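Adenylate isopentenyltransferase (Humulus lupulus, PDB 3A8T) catalyses the transfer of an isopentenyl group from dimethylallyl diphosphate to ATP, ADP or AMP, a step of cytokinin biosynthesis in hop. Local coordinates at residues A[302-307]-A[318-323]; A[49-54]-A[185-190]; A[39-44]-A[334-339]. One frame throughout, in Å; residues are numbered along the deposited sequence.

Interaction 1 of 3, residues A[302-307]-A[318-323]; sequences TESFRA and TEIWEK
The short helical segments 302-307 and 318-323 run nearly antiparallel, S304 meeting W321, their axes 8.3 Å apart at closest approach and their directions 170° apart. The backbones come nearest at the S304-W321 pair, where the CA atoms of S304 and W321 are 5.3 Å apart; the small S304 side chain is consistent with this close approach. I320 points toward the partner helix and touches it with two branches. Its CG2, anti to the backbone N, lies 3.4 Å from S304 OG and also touches E303 CB, while CD1 reaches A307 CB at 3.6 Å, one helical turn further along 302-307. S304 OG sits 3.1 Å from W321 N, but the angle is poor and no hydrogen bond forms; the hydroxyl instead lies in the plane of the indole, at its edge, with W321 CB 3.5 Å away.

On the buried side F305 and W321 lie side by side and point the same way, F305 CE2 approaching W321 CZ3 at 4.1 Å. W321 CG stands anti to its backbone N (chi1 173°), beside the carbonyl carbon, and from there the indole reaches F305; its NE1 is hydrogen-bonded to D59, and the ring also packs on R55 and L56 of helix 53-61. F305 meets Y190 of helix 184-201 edge-to-face. On the exposed side E303 and R306 form a weak salt bridge within their own helix. The whole is an antiparallel pair of consecutive helices, 302-309 and 315-338, whose two aromatic rings pack against the ATP-binding P-loop.

Interaction 2 of 3, residues A[49-54]-A[185-190]; sequences TGTGKS and KVLTDY. With PO4 (phosphate ion), chain C.
Van der Waals packing between the P-loop and helix 184-201, largely of side-chain carbons on loop carbonyl oxygens, makes this contact: L187 and Y190 lie against residues 49-51 of the loop that leads into helix 53-61. L187 does most of the touching with one methyl, CD1, which lies 3.8 Å from T49 O and 4.0 Å from T51 CG2. The T51 and L187 side chains cross obliquely. Y190 CE2 comes within 3.7 Å of G50 O. G50 has positive phi, and a CB there would head for this tyrosine ring.

The other side of the loop grips a phosphate ion, probably from the crystallisation liquor, in the manner of a Walker A motif. The amides of G50, G52, K53 and S54 all donate to it, K53 N to O3 at 2.8 Å. K53 NZ, also bonded to the carbonyls of G47 and A48, reaches the same O3 at 2.9 Å, and S54 OG donates to O1 at 2.9 Å. T51 OG1 turns back to A48 O, while T49 OG1 bonds R194. V182, just before helix 184-201, touches both T51 and L187, and V186 packs on T302 of helix 302-309, while K53 and S54 rest on V136 of strand 132-136.

Interaction 3 of 3, residues A[39-44]-A[334-339]; sequences KEKLLV and SRFLDE
Strand 41-44 and the helical turn 334-338 run nearly antiparallel, K41 facing F336 and L337, with a signed crossing angle of 164° and axes 10.0 Å apart. K41 carries the contact. Its side chain and that of F336 slide past each other in opposite directions: K41 CB lies 3.7 Å from F336 CZ, CD stands over one ring face, and the chain bends only at chi4 (-73°), which turns NZ toward the C-terminal residues. There NZ donates to F336 O at 2.8 Å, nearly along the C=O axis. It also meets both oxygens of the C-terminal carboxylate, E339 O at 3.0 Å and OXT in a weak salt bridge, but E339 is poorly ordered and both bonds are less secure than those to F336 O and D174, which gives NZ a further salt bridge. NZ makes an off-centre cation-pi contact with the F336 ring as well. An alanine in place of K41 would probably leave F336 O without this donor, the C-terminal carboxylate and D174 without this cationic partner, and the ring without the methylene packing on its face. L42 N meets the same ring at its edge, in plane, 3.8 Å from F336 CZ. Strand 41-46 is flanked by strands 174-181 and 132-136 in the parallel sheet; F336 also packs on D174 and C176 of the former and L337 on L132 of the latter, so the C-terminal part of helix 315-338 packs against three adjacent strands.

Interactions 1 and 2 have centres 12 Å apart and touch directly: F305 CE1 lies 3.1 Å from G50 O, and W321 CH2 is 3.3 Å from G52 O, so the aromatic pair of interaction 1 packs on the backbone of the loop that binds phosphate in interaction 2. All six residues of 49-54 belong to the ATP-binding site, as does K323 of 318-323, and T49 is about 6 Å from the bound ATP by its side chain. Interaction 3 is more remote, its centre about 26 Å from either of the others. It shares helix 315-338 with interaction 1, and its strand 41-46 leads into the P-loop of interaction 2.

Interaction 1 of 3, residues A[302-307]-A[318-323]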
loop_
_atom_site.group_PDB
_atom_site.type_symbol
_atom_site.label_atom_id
_atom_site.label_comp_id
_atom_site.label_asym_id
_atom_site.label_seq_id
_atom_site.Cartn_x
_atom_site.Cartn_y
_atom_site.Cartn_z
ATOM N N THR A 302 15.008 -8.447 1.807
ATOM C CA THR A 302 16.096 -7.466 1.788
ATOM C C THR A 302 17.083 -7.471 0.622
ATOM O O THR A 302 17.322 -6.454 0.046
ATOM C CB THR A 302 16.879 -7.496 3.094
ATOM O OG1 THR A 302 15.970 -7.252 4.183
ATOM C CG2 THR A 302 17.994 -6.428 3.059
ATOM N N GLU A 303 17.627 -8.605 0.243
ATOM C CA GLU A 303 18.564 -8.603 -0.825
ATOM C C GLU A 303 17.897 -8.392 -2.152
ATOM O O GLU A 303 18.560 -8.017 -3.138
ATOM C CB GLU A 303 19.321 -9.918 -0.872
ATOM C CG GLU A 303 20.127 -10.196 0.396
ATOM C CD GLU A 303 21.155 -9.124 0.701
ATOM O OE1 GLU A 303 21.857 -8.686 -0.244
ATOM O OE2 GLU A 303 21.260 -8.738 1.893
ATOM N N SER A 304 16.605 -8.678 -2.205
ATOM C CA SER A 304 15.848 -8.513 -3.427
ATOM C C SER A 304 15.733 -7.038 -3.691
ATOM O O SER A 304 15.863 -6.590 -4.819
ATOM C CB SER A 304 14.422 -9.110 -3.302
ATOM O OG SER A 304 14.394 -10.524 -3.224
ATOM N N PHE A 305 15.475 -6.293 -2.623
ATOM C CA PHE A 305 15.330 -4.857 -2.689
ATOM C C PHE A 305 16.643 -4.141 -2.950
ATOM O O PHE A 305 16.689 -3.194 -3.767
ATOM C CB PHE A 305 14.647 -4.366 -1.399
ATOM C CG PHE A 305 13.171 -4.639 -1.388
ATOM C CD1 PHE A 305 12.265 -3.638 -1.652
ATOM C CD2 PHE A 305 12.696 -5.936 -1.269
ATOM C CE1 PHE A 305 10.903 -3.926 -1.810
ATOM C CE2 PHE A 305 11.336 -6.225 -1.430
ATOM C CZ PHE A 305 10.445 -5.217 -1.701
ATOM N N ARG A 306 17.703 -4.606 -2.281
ATOM C CA ARG A 306 19.055 -4.054 -2.457
ATOM C C ARG A 306 19.330 -4.149 -3.956
ATOM O O ARG A 306 19.630 -3.154 -4.610
ATOM C CB ARG A 306 20.073 -4.915 -1.707
ATOM C CG ARG A 306 21.110 -4.201 -0.871
ATOM C CD ARG A 306 22.028 -5.211 -0.094
ATOM N NE ARG A 306 21.696 -5.373 1.328
ATOM C CZ ARG A 306 21.767 -4.369 2.187
ATOM N NH1 ARG A 306 22.162 -3.179 1.752
ATOM N NH2 ARG A 306 21.421 -4.522 3.459
ATOM N N ALA A 307 19.209 -5.351 -4.502
ATOM C CA ALA A 307 19.419 -5.557 -5.938
ATOM C C ALA A 307 18.432 -4.730 -6.792
ATOM O O ALA A 307 18.763 -4.235 -7.854
ATOM C CB ALA A 307 19.280 -7.012 -6.259
ATOM N N THR A 318 14.911 -10.292 -9.785
ATOM C CA THR A 318 13.977 -11.394 -9.944
ATOM C C THR A 318 14.572 -12.701 -9.465
ATOM O O THR A 318 13.893 -13.501 -8.831
ATOM C CB THR A 318 13.552 -11.605 -11.406
ATOM O OG1 THR A 318 13.136 -10.363 -11.982
ATOM C CG2 THR A 318 12.403 -12.556 -11.474
ATOM N N GLU A 319 15.837 -12.918 -9.784
ATOM C CA GLU A 319 16.500 -14.132 -9.378
ATOM C C GLU A 319 16.407 -14.340 -7.856
ATOM O O GLU A 319 16.041 -15.409 -7.370
ATOM C CB GLU A 319 17.990 -14.098 -9.789
ATOM C CG GLU A 319 18.272 -14.257 -11.290
ATOM C CD GLU A 319 19.762 -14.607 -11.628
ATOM O OE1 GLU A 319 20.060 -14.893 -12.826
ATOM O OE2 GLU A 319 20.640 -14.602 -10.714
ATOM N N ILE A 320 16.762 -13.286 -7.136
ATOM C CA ILE A 320 16.837 -13.274 -5.682
ATOM C C ILE A 320 15.496 -13.470 -5.043
ATOM O O ILE A 320 15.327 -14.310 -4.182
ATOM C CB ILE A 320 17.521 -11.948 -5.230
ATOM C CG1 ILE A 320 18.990 -11.954 -5.775
ATOM C CG2 ILE A 320 17.449 -11.820 -3.741
ATOM C CD1 ILE A 320 19.646 -10.635 -6.131
ATOM N N TRP A 321 14.543 -12.688 -5.499
ATOM C CA TRP A 321 13.178 -12.776 -5.051
ATOM C C TRP A 321 12.583 -14.180 -5.283
ATOM O O TRP A 321 11.872 -14.723 -4.450
ATOM C CB TRP A 321 12.406 -11.692 -5.823
ATOM C CG TRP A 321 10.931 -11.688 -5.656
ATOM C CD1 TRP A 321 10.006 -12.309 -6.458
ATOM C CD2 TRP A 321 10.188 -10.953 -4.691
ATOM N NE1 TRP A 321 8.738 -11.976 -6.063
ATOM C CE2 TRP A 321 8.821 -11.151 -4.977
ATOM C CE3 TRP A 321 10.540 -10.148 -3.606
ATOM C CZ2 TRP A 321 7.811 -10.566 -4.217
ATOM C CZ3 TRP A 321 9.538 -9.571 -2.857
ATOM C CH2 TRP A 321 8.198 -9.775 -3.160
ATOM N N GLU A 322 12.896 -14.778 -6.419
ATOM C CA GLU A 322 12.377 -16.081 -6.772
ATOM C C GLU A 322 12.833 -17.045 -5.713
ATOM O O GLU A 322 12.039 -17.747 -5.133
ATOM C CB GLU A 322 12.908 -16.491 -8.160
ATOM C CG GLU A 322 11.867 -17.214 -9.034
ATOM C CD GLU A 322 11.752 -16.676 -10.498
ATOM O OE1 GLU A 322 12.710 -16.919 -11.275
ATOM O OE2 GLU A 322 10.710 -16.029 -10.867
ATOM N N LYS A 323 14.132 -17.026 -5.432
ATOM C CA LYS A 323 14.740 -17.901 -4.438
ATOM C C LYS A 323 14.436 -17.549 -2.998
ATOM O O LYS A 323 14.104 -18.417 -2.216
ATOM C CB LYS A 323 16.269 -17.925 -4.598
ATOM C CG LYS A 323 16.753 -18.518 -5.895
ATOM C CD LYS A 323 18.266 -18.351 -6.122
ATOM C CE LYS A 323 19.144 -19.022 -5.002
ATOM N NZ LYS A 323 19.029 -20.534 -4.864
#

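Interaction 2 of 3, residues A[49-54]-A[185-190]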
loop_
_atom_site.group_PDB
_atom_site.type_symbol
_atom_site.label_atom_id
_atom_site.label_comp_id
_atom_site.label_asym_id
_atom_site.label_seq_id
_atom_site.Cartn_x
_atom_site.Cartn_y
_atom_site.Cartn_z
ATOM N N THR A 49 4.686 -0.686 3.713
ATOM C CA THR A 49 4.493 -0.097 2.401
ATOM C C THR A 49 5.688 -0.349 1.497
ATOM O O THR A 49 6.831 -0.147 1.889
ATOM C CB THR A 49 4.312 1.417 2.533
ATOM O OG1 THR A 49 4.379 2.041 1.241
ATOM C CG2 THR A 49 5.396 1.999 3.457
ATOM N N GLY A 50 5.419 -0.803 0.282
ATOM C CA GLY A 50 6.484 -1.053 -0.651
ATOM C C GLY A 50 7.303 -2.303 -0.427
ATOM O O GLY A 50 8.347 -2.426 -1.069
ATOM N N THR A 51 6.890 -3.243 0.422
ATOM C CA THR A 51 7.705 -4.438 0.571
ATOM C C THR A 51 7.440 -5.527 -0.528
ATOM O O THR A 51 7.896 -6.641 -0.415
ATOM C CB THR A 51 7.541 -5.101 1.969
ATOM O OG1 THR A 51 6.162 -5.351 2.208
ATOM C CG2 THR A 51 8.152 -4.256 3.074
ATOM N N GLY A 52 6.737 -5.187 -1.597
ATOM C CA GLY A 52 6.506 -6.171 -2.643
ATOM C C GLY A 52 5.334 -7.114 -2.408
ATOM O O GLY A 52 5.327 -8.200 -2.956
ATOM N N LYS A 53 4.358 -6.712 -1.588
ATOM C CA LYS A 53 3.211 -7.546 -1.338
ATOM C C LYS A 53 2.334 -7.800 -2.560
ATOM O O LYS A 53 1.906 -8.926 -2.802
ATOM C CB LYS A 53 2.387 -6.964 -0.224
ATOM C CG LYS A 53 2.897 -7.378 1.140
ATOM C CD LYS A 53 2.778 -6.254 2.151
ATOM C CE LYS A 53 1.693 -5.194 1.819
ATOM N NZ LYS A 53 2.390 -3.860 1.931
ATOM N N SER A 54 2.035 -6.769 -3.322
ATOM C CA SER A 54 1.219 -6.994 -4.510
ATOM C C SER A 54 1.896 -7.969 -5.472
ATOM O O SER A 54 1.278 -8.894 -5.991
ATOM C CB SER A 54 0.987 -5.675 -5.200
ATOM O OG SER A 54 0.364 -4.809 -4.275
ATOM N N LYS A 185 16.793 0.194 6.720
ATOM C CA LYS A 185 17.639 0.979 5.827
ATOM C C LYS A 185 17.399 0.688 4.348
ATOM O O LYS A 185 17.278 1.589 3.559
ATOM C CB LYS A 185 19.122 0.783 6.139
ATOM C CG LYS A 185 19.970 1.866 5.513
ATOM C CD LYS A 185 19.286 3.244 5.722
ATOM C CE LYS A 185 20.118 4.435 5.243
ATOM N NZ LYS A 185 20.622 4.318 3.845
ATOM N N VAL A 186 17.357 -0.577 3.963
ATOM C CA VAL A 186 17.108 -0.885 2.566
ATOM C C VAL A 186 15.713 -0.400 2.149
ATOM O O VAL A 186 15.544 0.178 1.080
ATOM C CB VAL A 186 17.256 -2.396 2.326
ATOM C CG1 VAL A 186 16.881 -2.762 0.865
ATOM C CG2 VAL A 186 18.697 -2.782 2.624
ATOM N N LEU A 187 14.736 -0.594 3.032
ATOM C CA LEU A 187 13.365 -0.218 2.774
ATOM C C LEU A 187 13.296 1.278 2.590
ATOM O O LEU A 187 12.768 1.775 1.614
ATOM C CB LEU A 187 12.483 -0.683 3.911
ATOM C CG LEU A 187 10.981 -0.441 3.703
ATOM C CD1 LEU A 187 10.525 -1.071 2.400
ATOM C CD2 LEU A 187 10.209 -0.953 4.925
ATOM N N THR A 188 13.857 1.983 3.549
ATOM C CA THR A 188 13.965 3.431 3.555
ATOM C C THR A 188 14.500 3.929 2.203
ATOM O O THR A 188 13.877 4.747 1.524
ATOM C CB THR A 188 14.919 3.801 4.716
ATOM O OG1 THR A 188 14.156 3.906 5.918
ATOM C CG2 THR A 188 15.652 5.066 4.460
ATOM N N ASP A 189 15.666 3.440 1.823
ATOM C CA ASP A 189 16.264 3.789 0.559
ATOM C C ASP A 189 15.398 3.403 -0.643
ATOM O O ASP A 189 15.308 4.144 -1.628
ATOM C CB ASP A 189 17.638 3.119 0.437
ATOM C CG ASP A 189 18.671 3.759 1.363
ATOM O OD1 ASP A 189 19.831 3.274 1.423
ATOM O OD2 ASP A 189 18.322 4.773 2.036
ATOM N N TYR A 190 14.754 2.241 -0.581
ATOM C CA TYR A 190 13.925 1.865 -1.727
ATOM C C TYR A 190 12.747 2.796 -1.829
ATOM O O TYR A 190 12.416 3.225 -2.897
ATOM C CB TYR A 190 13.461 0.435 -1.645
ATOM C CG TYR A 190 12.511 0.090 -2.717
ATOM C CD1 TYR A 190 12.942 -0.173 -4.022
ATOM C CD2 TYR A 190 11.142 0.044 -2.445
ATOM C CE1 TYR A 190 12.016 -0.464 -5.040
ATOM C CE2 TYR A 190 10.229 -0.267 -3.437
ATOM C CZ TYR A 190 10.659 -0.509 -4.721
ATOM O OH TYR A 190 9.686 -0.745 -5.680
HETATM P P PO4 C . 3.427 -3.212 -1.662
HETATM O O1 PO4 C . 2.209 -3.749 -2.341
HETATM O O2 PO4 C . 3.118 -1.861 -1.105
HETATM O O3 PO4 C . 3.837 -4.129 -0.564
HETATM O O4 PO4 C . 4.531 -3.106 -2.642
#

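Interaction 3 of 3, residues A[39-44]-A[334-339]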
loop_
_atom_site.group_PDB
_atom_site.type_symbol
_atom_site.label_atom_id
_atom_site.label_comp_id
_atom_site.label_asym_id
_atom_site.label_seq_id
_atom_site.Cartn_x
_atom_site.Cartn_y
_atom_site.Cartn_z
ATOM N N LYS A 39 -15.010 -22.915 8.839
ATOM C CA LYS A 39 -14.140 -21.733 8.784
ATOM C C LYS A 39 -13.195 -21.623 7.583
ATOM O O LYS A 39 -12.230 -22.351 7.457
ATOM C CB LYS A 39 -13.389 -21.652 10.102
ATOM C CG LYS A 39 -12.513 -20.483 10.269
ATOM C CD LYS A 39 -11.899 -20.501 11.670
ATOM C CE LYS A 39 -12.961 -20.343 12.743
ATOM N NZ LYS A 39 -12.389 -19.970 14.079
ATOM N N GLU A 40 -13.527 -20.690 6.703
ATOM C CA GLU A 40 -12.811 -20.410 5.460
ATOM C C GLU A 40 -11.369 -19.975 5.565
ATOM O O GLU A 40 -11.001 -19.166 6.446
ATOM C CB GLU A 40 -13.586 -19.363 4.648
ATOM C CG GLU A 40 -15.001 -19.816 4.407
ATOM C CD GLU A 40 -15.965 -18.703 3.985
ATOM O OE1 GLU A 40 -15.873 -17.558 4.538
ATOM O OE2 GLU A 40 -16.841 -19.014 3.113
ATOM N N LYS A 41 -10.580 -20.512 4.620
ATOM C CA LYS A 41 -9.159 -20.252 4.496
ATOM C C LYS A 41 -8.910 -18.931 3.798
ATOM O O LYS A 41 -9.529 -18.623 2.762
ATOM C CB LYS A 41 -8.467 -21.367 3.745
ATOM C CG LYS A 41 -8.461 -22.724 4.489
ATOM C CD LYS A 41 -7.710 -23.832 3.673
ATOM C CE LYS A 41 -7.455 -25.156 4.480
ATOM N NZ LYS A 41 -6.371 -25.007 5.523
ATOM N N LEU A 42 -8.026 -18.151 4.406
ATOM C CA LEU A 42 -7.661 -16.878 3.889
ATOM C C LEU A 42 -6.165 -16.623 3.998
ATOM O O LEU A 42 -5.576 -16.700 5.063
ATOM C CB LEU A 42 -8.432 -15.760 4.611
ATOM C CG LEU A 42 -7.997 -14.330 4.221
ATOM C CD1 LEU A 42 -8.391 -13.951 2.761
ATOM C CD2 LEU A 42 -8.568 -13.395 5.249
ATOM N N LEU A 43 -5.548 -16.326 2.871
ATOM C CA LEU A 43 -4.132 -16.037 2.876
ATOM C C LEU A 43 -3.994 -14.546 3.125
ATOM O O LEU A 43 -4.718 -13.748 2.510
ATOM C CB LEU A 43 -3.518 -16.416 1.539
ATOM C CG LEU A 43 -2.014 -16.256 1.363
ATOM C CD1 LEU A 43 -1.241 -17.005 2.491
ATOM C CD2 LEU A 43 -1.678 -16.803 -0.027
ATOM N N VAL A 44 -3.096 -14.177 4.026
ATOM C CA VAL A 44 -2.901 -12.780 4.349
ATOM C C VAL A 44 -1.473 -12.351 4.070
ATOM O O VAL A 44 -0.553 -12.890 4.620
ATOM C CB VAL A 44 -3.267 -12.522 5.834
ATOM C CG1 VAL A 44 -3.055 -11.023 6.196
ATOM C CG2 VAL A 44 -4.701 -12.991 6.080
ATOM N N SER A 334 1.174 -23.880 -0.165
ATOM C CA SER A 334 0.955 -25.247 -0.556
ATOM C C SER A 334 0.598 -26.104 0.669
ATOM O O SER A 334 -0.349 -26.880 0.642
ATOM C CB SER A 334 2.234 -25.750 -1.188
ATOM O OG SER A 334 1.941 -26.744 -2.114
ATOM N N ARG A 335 1.333 -25.968 1.763
ATOM C CA ARG A 335 0.986 -26.788 2.907
ATOM C C ARG A 335 -0.295 -26.356 3.624
ATOM O O ARG A 335 -0.975 -27.168 4.257
ATOM C CB ARG A 335 2.156 -26.819 3.863
ATOM C CG ARG A 335 3.367 -27.454 3.222
ATOM C CD ARG A 335 4.579 -27.172 4.072
ATOM N NE ARG A 335 5.809 -27.666 3.492
ATOM C CZ ARG A 335 6.995 -27.176 3.825
ATOM N NH1 ARG A 335 7.038 -26.183 4.720
ATOM N NH2 ARG A 335 8.128 -27.677 3.289
ATOM N N PHE A 336 -0.602 -25.072 3.510
ATOM C CA PHE A 336 -1.766 -24.442 4.106
ATOM C C PHE A 336 -3.007 -24.887 3.313
ATOM O O PHE A 336 -4.105 -25.023 3.870
ATOM C CB PHE A 336 -1.605 -22.921 3.995
ATOM C CG PHE A 336 -2.853 -22.139 4.298
ATOM C CD1 PHE A 336 -3.434 -22.182 5.566
ATOM C CD2 PHE A 336 -3.401 -21.276 3.339
ATOM C CE1 PHE A 336 -4.533 -21.382 5.897
ATOM C CE2 PHE A 336 -4.523 -20.450 3.658
ATOM C CZ PHE A 336 -5.078 -20.512 4.943
ATOM N N LEU A 337 -2.852 -25.109 2.013
ATOM C CA LEU A 337 -4.002 -25.518 1.238
ATOM C C LEU A 337 -4.403 -26.982 1.434
ATOM O O LEU A 337 -5.546 -27.385 1.154
ATOM C CB LEU A 337 -3.769 -25.209 -0.223
ATOM C CG LEU A 337 -3.759 -23.705 -0.420
ATOM C CD1 LEU A 337 -3.653 -23.386 -1.892
ATOM C CD2 LEU A 337 -5.029 -23.109 0.173
ATOM N N ASP A 338 -3.463 -27.770 1.932
ATOM C CA ASP A 338 -3.731 -29.166 2.195
ATOM C C ASP A 338 -4.506 -29.344 3.497
ATOM O O ASP A 338 -5.730 -29.554 3.480
ATOM C CB ASP A 338 -2.426 -29.934 2.253
ATOM C CG ASP A 338 -2.116 -30.599 0.954
ATOM O OD1 ASP A 338 -2.574 -31.759 0.749
ATOM O OD2 ASP A 338 -1.435 -29.950 0.123
ATOM N N GLU A 339 -3.817 -29.264 4.630
ATOM C CA GLU A 339 -4.522 -29.452 5.883
ATOM C C GLU A 339 -5.097 -28.135 6.349
ATOM O O GLU A 339 -6.334 -27.954 6.228
ATOM C CB GLU A 339 -3.596 -30.025 6.964
ATOM C CG GLU A 339 -3.131 -31.473 6.736
ATOM C CD GLU A 339 -2.004 -31.600 5.705
ATOM O OE1 GLU A 339 -2.274 -31.488 4.488
ATOM O OE2 GLU A 339 -0.840 -31.805 6.118
ATOM O OXT GLU A 339 -4.294 -27.298 6.820
#